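Local coordinates for protein citrinin polyketide synthase (Monascus purpureus, PDB 5MPT) that supplies the C-methyltransferase domain of a fungal non-reducing polyketide synthase that builds the keto-aldehyde precursor of the mycotoxin citrinin, at residues Gly9-Lys14 with Pro202-Pro207; Phe193-Val198 with Leu228-Val233; Pro207-Glu212 with Ser278-Leu283. One frame throughout, in Å; residues are numbered along the deposited sequence. Where two conformers were deposited one is given.

Interaction 1 of 3, residues Gly9-Lys14 with Pro202-Pro207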
# COMPACT_ATOMS: atom_id res chain seq x y z
N GLY A 9 28.54 3.88 13.03
CA GLY A 9 27.32 3.12 13.14
C GLY A 9 27.59 1.67 13.49
O GLY A 9 28.72 1.18 13.51
N SER A 10 26.49 0.97 13.76
CA SER A 10 26.54 -0.43 14.15
C SER A 10 27.18 -1.28 13.04
O SER A 10 27.15 -0.93 11.85
CB SER A 10 25.10 -0.90 14.44
OG SER A 10 25.01 -2.31 14.68
N ILE A 11 27.69 -2.43 13.44
CA ILE A 11 28.08 -3.48 12.50
C ILE A 11 26.83 -4.21 12.04
O ILE A 11 25.96 -4.55 12.86
CB ILE A 11 29.06 -4.46 13.16
CG1 ILE A 11 30.34 -3.73 13.52
CG2 ILE A 11 29.38 -5.60 12.20
CD1 ILE A 11 31.33 -4.58 14.20
N LEU A 12 26.76 -4.53 10.75
CA LEU A 12 25.58 -5.18 10.16
C LEU A 12 26.04 -6.31 9.26
O LEU A 12 26.20 -6.14 8.05
CB LEU A 12 24.71 -4.18 9.42
CG LEU A 12 23.47 -4.78 8.81
CD1 LEU A 12 22.68 -5.60 9.84
CD2 LEU A 12 22.64 -3.62 8.23
N PRO A 13 26.35 -7.48 9.83
CA PRO A 13 26.83 -8.60 9.00
C PRO A 13 25.76 -9.06 8.02
O PRO A 13 24.56 -9.08 8.34
CB PRO A 13 27.17 -9.70 10.02
CG PRO A 13 27.16 -9.03 11.36
CD PRO A 13 26.23 -7.86 11.25
N LYS A 14 26.19 -9.45 6.81
CA LYS A 14 25.24 -9.96 5.83
C LYS A 14 24.46 -11.17 6.35
O LYS A 14 23.27 -11.31 6.07
CB LYS A 14 25.92 -10.28 4.49
CG LYS A 14 27.09 -11.22 4.52
CD LYS A 14 27.69 -11.41 3.12
CE LYS A 14 29.20 -11.63 3.17
NZ LYS A 14 29.95 -10.40 3.59
N PRO A 202 26.47 -7.44 16.30
CA PRO A 202 27.47 -7.08 17.32
C PRO A 202 26.98 -5.86 18.07
O PRO A 202 26.25 -5.03 17.53
CB PRO A 202 28.73 -6.78 16.50
CG PRO A 202 28.54 -7.56 15.21
CD PRO A 202 27.04 -7.48 14.95
N ASN A 203 27.36 -5.77 19.32
CA ASN A 203 27.08 -4.63 20.19
C ASN A 203 28.37 -3.84 20.38
O ASN A 203 29.27 -4.27 21.11
CB ASN A 203 26.53 -5.11 21.53
CG ASN A 203 25.98 -3.99 22.38
OD1 ASN A 203 26.34 -2.82 22.19
ND2 ASN A 203 25.09 -4.32 23.33
N THR A 204 28.44 -2.66 19.77
CA THR A 204 29.58 -1.77 19.93
C THR A 204 29.22 -0.48 20.63
O THR A 204 30.08 0.39 20.80
CB THR A 204 30.22 -1.45 18.57
OG1 THR A 204 29.21 -0.93 17.69
CG2 THR A 204 30.83 -2.69 17.96
N GLY A 205 27.97 -0.34 21.09
CA GLY A 205 27.47 0.92 21.60
C GLY A 205 27.03 1.89 20.54
O GLY A 205 26.46 2.94 20.87
N GLU A 206 27.28 1.59 19.29
CA GLU A 206 26.99 2.46 18.17
C GLU A 206 25.59 2.19 17.63
O GLU A 206 25.13 1.05 17.65
CB GLU A 206 27.98 2.24 17.05
CG GLU A 206 29.39 2.65 17.42
CD GLU A 206 30.42 2.16 16.43
OE1 GLU A 206 30.41 0.96 16.08
OE2 GLU A 206 31.25 2.98 15.99
N PRO A 207 24.92 3.20 17.09
CA PRO A 207 23.51 3.06 16.73
C PRO A 207 23.29 2.39 15.39
O PRO A 207 24.07 2.53 14.44
CB PRO A 207 23.01 4.50 16.69
CG PRO A 207 24.22 5.28 16.26
CD PRO A 207 25.41 4.57 16.86
O HOH W 1 28.05 -3.08 16.07

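Interaction 2 of 3, residues Phe193-Val198 with Leu228-Val233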
# COMPACT_ATOMS: atom_id res chain seq x y z
N PHE A 193 11.11 -9.99 11.63
CA PHE A 193 12.37 -9.96 10.91
C PHE A 193 13.38 -9.08 11.64
O PHE A 193 14.52 -9.49 11.90
CB PHE A 193 12.13 -9.45 9.49
CG PHE A 193 13.37 -8.95 8.82
CD1 PHE A 193 14.42 -9.82 8.54
CD2 PHE A 193 13.48 -7.62 8.47
CE1 PHE A 193 15.58 -9.39 7.95
CE2 PHE A 193 14.64 -7.17 7.86
CZ PHE A 193 15.71 -8.05 7.61
N LEU A 194 12.97 -7.85 11.98
CA LEU A 194 13.90 -6.92 12.61
C LEU A 194 14.36 -7.42 13.98
O LEU A 194 15.53 -7.26 14.34
CB LEU A 194 13.27 -5.53 12.72
CG LEU A 194 13.10 -4.78 11.40
CD1 LEU A 194 12.24 -3.53 11.59
CD2 LEU A 194 14.48 -4.42 10.80
N GLU A 195 13.45 -8.01 14.77
CA GLU A 195 13.84 -8.53 16.07
C GLU A 195 14.88 -9.63 15.91
O GLU A 195 15.90 -9.65 16.61
CB GLU A 195 12.61 -9.05 16.82
CG GLU A 195 12.98 -9.56 18.18
CD GLU A 195 11.79 -9.75 19.09
OE1 GLU A 195 10.67 -9.89 18.59
OE2 GLU A 195 11.98 -9.74 20.33
N GLN A 196 14.65 -10.55 14.96
CA GLN A 196 15.61 -11.63 14.76
C GLN A 196 16.92 -11.09 14.20
O GLN A 196 18.01 -11.63 14.48
CB GLN A 196 15.00 -12.67 13.81
CG GLN A 196 13.85 -13.44 14.43
CD GLN A 196 14.31 -14.25 15.63
OE1 GLN A 196 15.36 -14.90 15.59
NE2 GLN A 196 13.61 -14.11 16.73
N LEU A 197 16.82 -10.02 13.42
CA LEU A 197 18.01 -9.35 12.90
C LEU A 197 18.86 -8.78 14.02
O LEU A 197 20.07 -9.03 14.10
CB LEU A 197 17.60 -8.23 11.94
CG LEU A 197 18.73 -7.36 11.40
CD1 LEU A 197 19.64 -8.20 10.52
CD2 LEU A 197 18.23 -6.15 10.63
N VAL A 198 18.23 -8.02 14.92
CA VAL A 198 18.97 -7.34 15.97
C VAL A 198 19.66 -8.32 16.93
O VAL A 198 20.78 -8.04 17.41
CB VAL A 198 17.99 -6.36 16.66
CG1 VAL A 198 18.56 -5.73 17.91
CG2 VAL A 198 17.61 -5.26 15.70
N LEU A 228 11.60 -1.16 18.95
CA LEU A 228 12.98 -0.74 19.21
C LEU A 228 13.17 -0.34 20.68
O LEU A 228 14.25 -0.54 21.25
CB LEU A 228 13.35 0.41 18.29
CG LEU A 228 13.34 0.04 16.80
CD1 LEU A 228 13.27 1.26 15.92
CD2 LEU A 228 14.58 -0.77 16.49
N GLU A 229 12.14 0.24 21.28
CA GLU A 229 12.16 0.53 22.71
C GLU A 229 12.42 -0.73 23.52
O GLU A 229 13.30 -0.76 24.40
CB GLU A 229 10.83 1.18 23.10
CG GLU A 229 10.72 1.73 24.50
CD GLU A 229 9.37 2.42 24.73
OE1 GLU A 229 8.32 1.80 24.45
OE2 GLU A 229 9.37 3.59 25.16
N ARG A 230 11.71 -1.81 23.22
CA ARG A 230 11.82 -3.05 23.99
C ARG A 230 13.13 -3.78 23.73
O ARG A 230 13.65 -4.46 24.62
CB ARG A 230 10.64 -3.98 23.66
CG ARG A 230 10.92 -5.46 23.92
CD ARG A 230 9.67 -6.30 23.83
NE ARG A 230 9.12 -6.36 22.48
CZ ARG A 230 9.47 -7.24 21.55
NH1 ARG A 230 10.39 -8.16 21.81
NH2 ARG A 230 8.90 -7.21 20.36
N LEU A 231 13.65 -3.69 22.50
CA LEU A 231 14.93 -4.36 22.22
C LEU A 231 16.09 -3.65 22.91
O LEU A 231 17.06 -4.31 23.31
CB LEU A 231 15.19 -4.44 20.72
CG LEU A 231 14.15 -5.24 19.96
CD1 LEU A 231 14.43 -5.15 18.46
CD2 LEU A 231 14.08 -6.72 20.46
N GLY A 232 16.01 -2.34 23.09
CA GLY A 232 16.97 -1.59 23.87
C GLY A 232 18.36 -1.49 23.29
O GLY A 232 19.30 -1.17 24.03
N VAL A 233 18.54 -1.72 21.99
CA VAL A 233 19.87 -1.52 21.40
C VAL A 233 19.93 -0.11 20.83
O VAL A 233 18.91 0.44 20.40
CB VAL A 233 20.20 -2.57 20.34
CG1 VAL A 233 20.33 -3.96 20.98
CG2 VAL A 233 19.18 -2.52 19.21

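Interaction 3 of 3, residues Pro207-Glu212 with Ser278-Leu283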
# COMPACT_ATOMS: atom_id res chain seq x y z
N PRO A 207 24.92 3.20 17.09
CA PRO A 207 23.51 3.06 16.73
C PRO A 207 23.29 2.39 15.39
O PRO A 207 24.07 2.53 14.44
CB PRO A 207 23.01 4.50 16.69
CG PRO A 207 24.22 5.28 16.26
CD PRO A 207 25.41 4.57 16.86
N LEU A 208 22.19 1.65 15.36
CA LEU A 208 21.57 1.21 14.13
C LEU A 208 20.77 2.39 13.58
O LEU A 208 19.96 2.99 14.30
CB LEU A 208 20.68 0.01 14.41
CG LEU A 208 20.16 -0.80 13.23
CD1 LEU A 208 21.30 -1.37 12.46
CD2 LEU A 208 19.23 -1.93 13.75
N ARG A 209 21.06 2.77 12.36
CA ARG A 209 20.41 3.91 11.73
C ARG A 209 19.37 3.41 10.76
O ARG A 209 19.68 2.73 9.77
CB ARG A 209 21.45 4.80 11.06
CG ARG A 209 22.51 5.28 12.05
CD ARG A 209 23.51 6.29 11.48
NE ARG A 209 24.16 7.03 12.57
CZ ARG A 209 25.46 7.07 12.82
NH1 ARG A 209 26.33 6.44 12.03
NH2 ARG A 209 25.89 7.77 13.86
N ILE A 210 18.12 3.74 11.07
CA ILE A 210 16.95 3.29 10.33
C ILE A 210 16.22 4.53 9.84
O ILE A 210 15.94 5.45 10.62
CB ILE A 210 16.00 2.44 11.20
CG1 ILE A 210 16.77 1.29 11.82
CG2 ILE A 210 14.79 1.99 10.36
CD1 ILE A 210 15.91 0.41 12.79
N LEU A 211 15.90 4.56 8.55
CA LEU A 211 15.15 5.66 7.96
C LEU A 211 13.90 5.11 7.30
O LEU A 211 13.98 4.21 6.46
CB LEU A 211 16.00 6.43 6.96
CG LEU A 211 15.38 7.73 6.40
CD1 LEU A 211 16.48 8.79 6.23
CD2 LEU A 211 14.68 7.44 5.10
N GLU A 212 12.76 5.66 7.67
CA GLU A 212 11.49 5.25 7.08
C GLU A 212 11.05 6.31 6.08
O GLU A 212 10.92 7.49 6.42
CB GLU A 212 10.42 5.03 8.16
CG GLU A 212 9.12 4.57 7.55
CD GLU A 212 8.01 4.35 8.55
OE1 GLU A 212 8.21 4.63 9.75
OE2 GLU A 212 6.93 3.92 8.11
N SER A 278 24.35 6.74 4.78
CA SER A 278 24.15 7.04 6.19
C SER A 278 23.35 5.99 6.92
O SER A 278 23.54 5.82 8.12
CB SER A 278 23.46 8.39 6.37
OG SER A 278 22.19 8.40 5.76
N GLN A 279 22.47 5.26 6.23
CA GLN A 279 21.51 4.40 6.89
C GLN A 279 21.81 2.91 6.73
O GLN A 279 22.20 2.45 5.65
CB GLN A 279 20.10 4.67 6.34
CG GLN A 279 19.64 6.07 6.40
CD GLN A 279 19.63 6.66 7.80
OE1 GLN A 279 19.04 6.13 8.73
NE2 GLN A 279 20.30 7.79 7.94
N HIS A 280 21.59 2.14 7.81
CA HIS A 280 21.64 0.68 7.76
C HIS A 280 20.41 0.08 7.09
O HIS A 280 20.52 -0.90 6.35
CB HIS A 280 21.73 0.08 9.17
CG HIS A 280 23.01 0.40 9.87
ND1 HIS A 280 23.15 1.50 10.69
CD2 HIS A 280 24.20 -0.24 9.88
CE1 HIS A 280 24.38 1.52 11.18
NE2 HIS A 280 25.03 0.48 10.69
N ILE A 281 19.25 0.68 7.34
CA ILE A 281 17.95 0.14 6.96
C ILE A 281 17.07 1.26 6.46
O ILE A 281 16.91 2.28 7.13
CB ILE A 281 17.26 -0.56 8.15
CG1 ILE A 281 18.18 -1.61 8.74
CG2 ILE A 281 15.94 -1.15 7.73
CD1 ILE A 281 17.60 -2.21 10.02
N ILE A 282 16.50 1.07 5.28
CA ILE A 282 15.41 1.91 4.82
C ILE A 282 14.14 1.07 4.76
O ILE A 282 14.10 0.04 4.09
CB ILE A 282 15.71 2.57 3.47
CG1 ILE A 282 16.81 3.59 3.72
CG2 ILE A 282 14.45 3.28 2.89
CD1 ILE A 282 17.38 4.18 2.51
N LEU A 283 13.15 1.51 5.52
CA LEU A 283 11.80 0.97 5.53
C LEU A 283 10.92 1.82 4.62
O LEU A 283 11.03 3.04 4.64
CB LEU A 283 11.25 1.00 6.96
CG LEU A 283 11.98 0.15 8.00
CD1 LEU A 283 11.25 0.21 9.34
CD2 LEU A 283 12.13 -1.28 7.54
O HOH W 2 26.08 5.52 9.00
O HOH W 3 18.32 7.31 10.91

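Interaction 1 of 3, residues Gly9-Lys14 with Pro202-Pro207
Ile11 lies across the ring of Pro202, the two side chains crossing at about a right angle. From its CB outward, every branch has an apolar neighbour: CB and then CG2 come up to Pro202 CG, CG2 at 3.7 Å. CG1 stands beside the backbone N (chi1 -64°) and leads to the terminal CD1, which reaches Pro202 CB at 4.1 Å and Thr204 CG2 at 4.2 Å. A branched, purely aliphatic residue suits this place, because one branch can cover the proline while the other carries on to the threonine methyl. Pro13, just ahead of helix 14-26, meets Pro202 tip to tip, CD against CD at 3.8 Å.

Toward Pro207 the contact turns polar. Ser10 N donates to Pro207 O at 3.0 Å. Ser10 OG, anti to its backbone N, bonds to Ile11 O within its own segment. A water joins the two loops next door: it accepts from Ile11 N at 2.7 Å and donates to Pro202 O and Thr204 OG1. Thr204 OG1 in turn donates to Glu206 OE1 at 2.8 Å, so the hydroxyl works as a relay. OE1 also comes close to Gly9 O, but both are acceptors and do not bond.

These are two irregular loops on the surface of the domain, far from its annotated sites, the second leading from helix 181-198 into strand 208-213. With one direct hydrogen bond between them, the loops depend also on the shared water and on the proline and isoleucine carbons for their fit.

Interaction 2 of 3, residues Phe193-Val198 with Leu228-Val233
Glu195 and Arg230 meet in a salt bridge at the outer side of two neighbouring helices, with Arg230 NH1 donating to Glu195 OE2 at 2.7 Å. OE2 lies close to the guanidinium plane, whereas the arginine comes from above the carboxylate plane; the two flat groups are turned 59° apart. Arg230 was modelled in two conformers, so this bridge describes one of them.

Beneath the charges, Leu231 CD2 lies 3.8 Å from Glu195 CG, under the extended glutamate, while CD1 turns to Val198 CB at 4.2 Å. Val198 CG1 then touches Val233 CG2 tip to tip at 3.5 Å. Compact branched side chains suit this narrow gap, and long charged ones reach over it where solvent is near. Helices 181-198 and 221-231, which flank strand 208-213 in the chain, sit side by side on one face of the Rossmann-like methyltransferase sheet.

Gly232 takes a positive phi (68°) as the second helix ends, a conformation that glycine adopts easily, and the turn delivers Val233 to Val198. Further out, Leu228 packs on Val235 and Tyr237 of strand 235-241, while Phe193 and Leu197 seat helix 181-198 on helix 14-26 and strand 309-316.

Interaction 3 of 3, residues Pro207-Glu212 with Ser278-Leu283
Ile210 and Ile281 lie side by side on neighbouring parallel strands, pointing the same way, with Ile210 CG1 4.0 Å from Ile281 CD1. Leu283 CD1 closes on Ile210 CG2 and Leu208 CD2 on Ile281 CD1, so one face of the sheet is a close layer of aliphatic branches, well suited to the helices that cover it. Leu211 and Ile282 occupy the other face, where Ile282 packs on Ile301 and Ile304 of helix 294-304. The backbones are joined in the parallel manner: Leu211 N donates to Ile281 O at 2.9 Å, and Leu211 O accepts from Leu283 N.

At His280 the chain turns a corner, and Arg209 O takes two donors, His280 N at 2.8 Å and Ile281 N at 3.2 Å. The imidazole replaces a peptide group in the next bond: Arg209 N donates to ND1 at 3.0 Å along an almost straight N-H line (172°). Leu208 CD1 sits over one ring face in a CH-pi contact, 3.9 Å from the centroid. Because ND1 accepts this N-H while NE2 bonds to Ser10 O, the ring is probably neutral with its proton on NE2.

The Ser278 end is looser and wetter. Arg209 runs out extended to Glu236 and Leu7 O, and its NH1 shares a water with Ser278 O. Gln279, bent at chi2 (-58°), lays its amide beside Leu211 CB, with OE1 2.6 Å from a second water; its NE2 donates to Ser278 OG.

Glu212, held by Tyr237 and Thr221, lies about 5 Å by its side chain from the bound S-adenosylhomocysteine. An acidic residue near the end of the first strand, ahead of a glycine-rich loop, is typical of the Rossmann-like class I methyltransferase fold.

In the fold
The three contacts cluster at one end of the methyltransferase domain, their centres 12 to 13 Å apart. Pro207 belongs to both interaction 1 and interaction 3, and His280 ties them further: its NE2 lies 2.8 Å from Ser10 O, while Leu12 CD2 packs on its CB. Interaction 2 covers the face of interaction 3 that bears Ile210 and Ile281, with Leu194 CD2 3.9 Å from Ile281 CD1 and Leu228 CD2 4.1 Å from Ile210 CD1. Leu12 CD1 also reaches Leu197 CD1 at 4.1 Å, joining interactions 1 and 2. Interaction 3 alone runs inward to the S-adenosylhomocysteine pocket: the Glu212 side chain is about 9 Å from that of the active-site Tyr177.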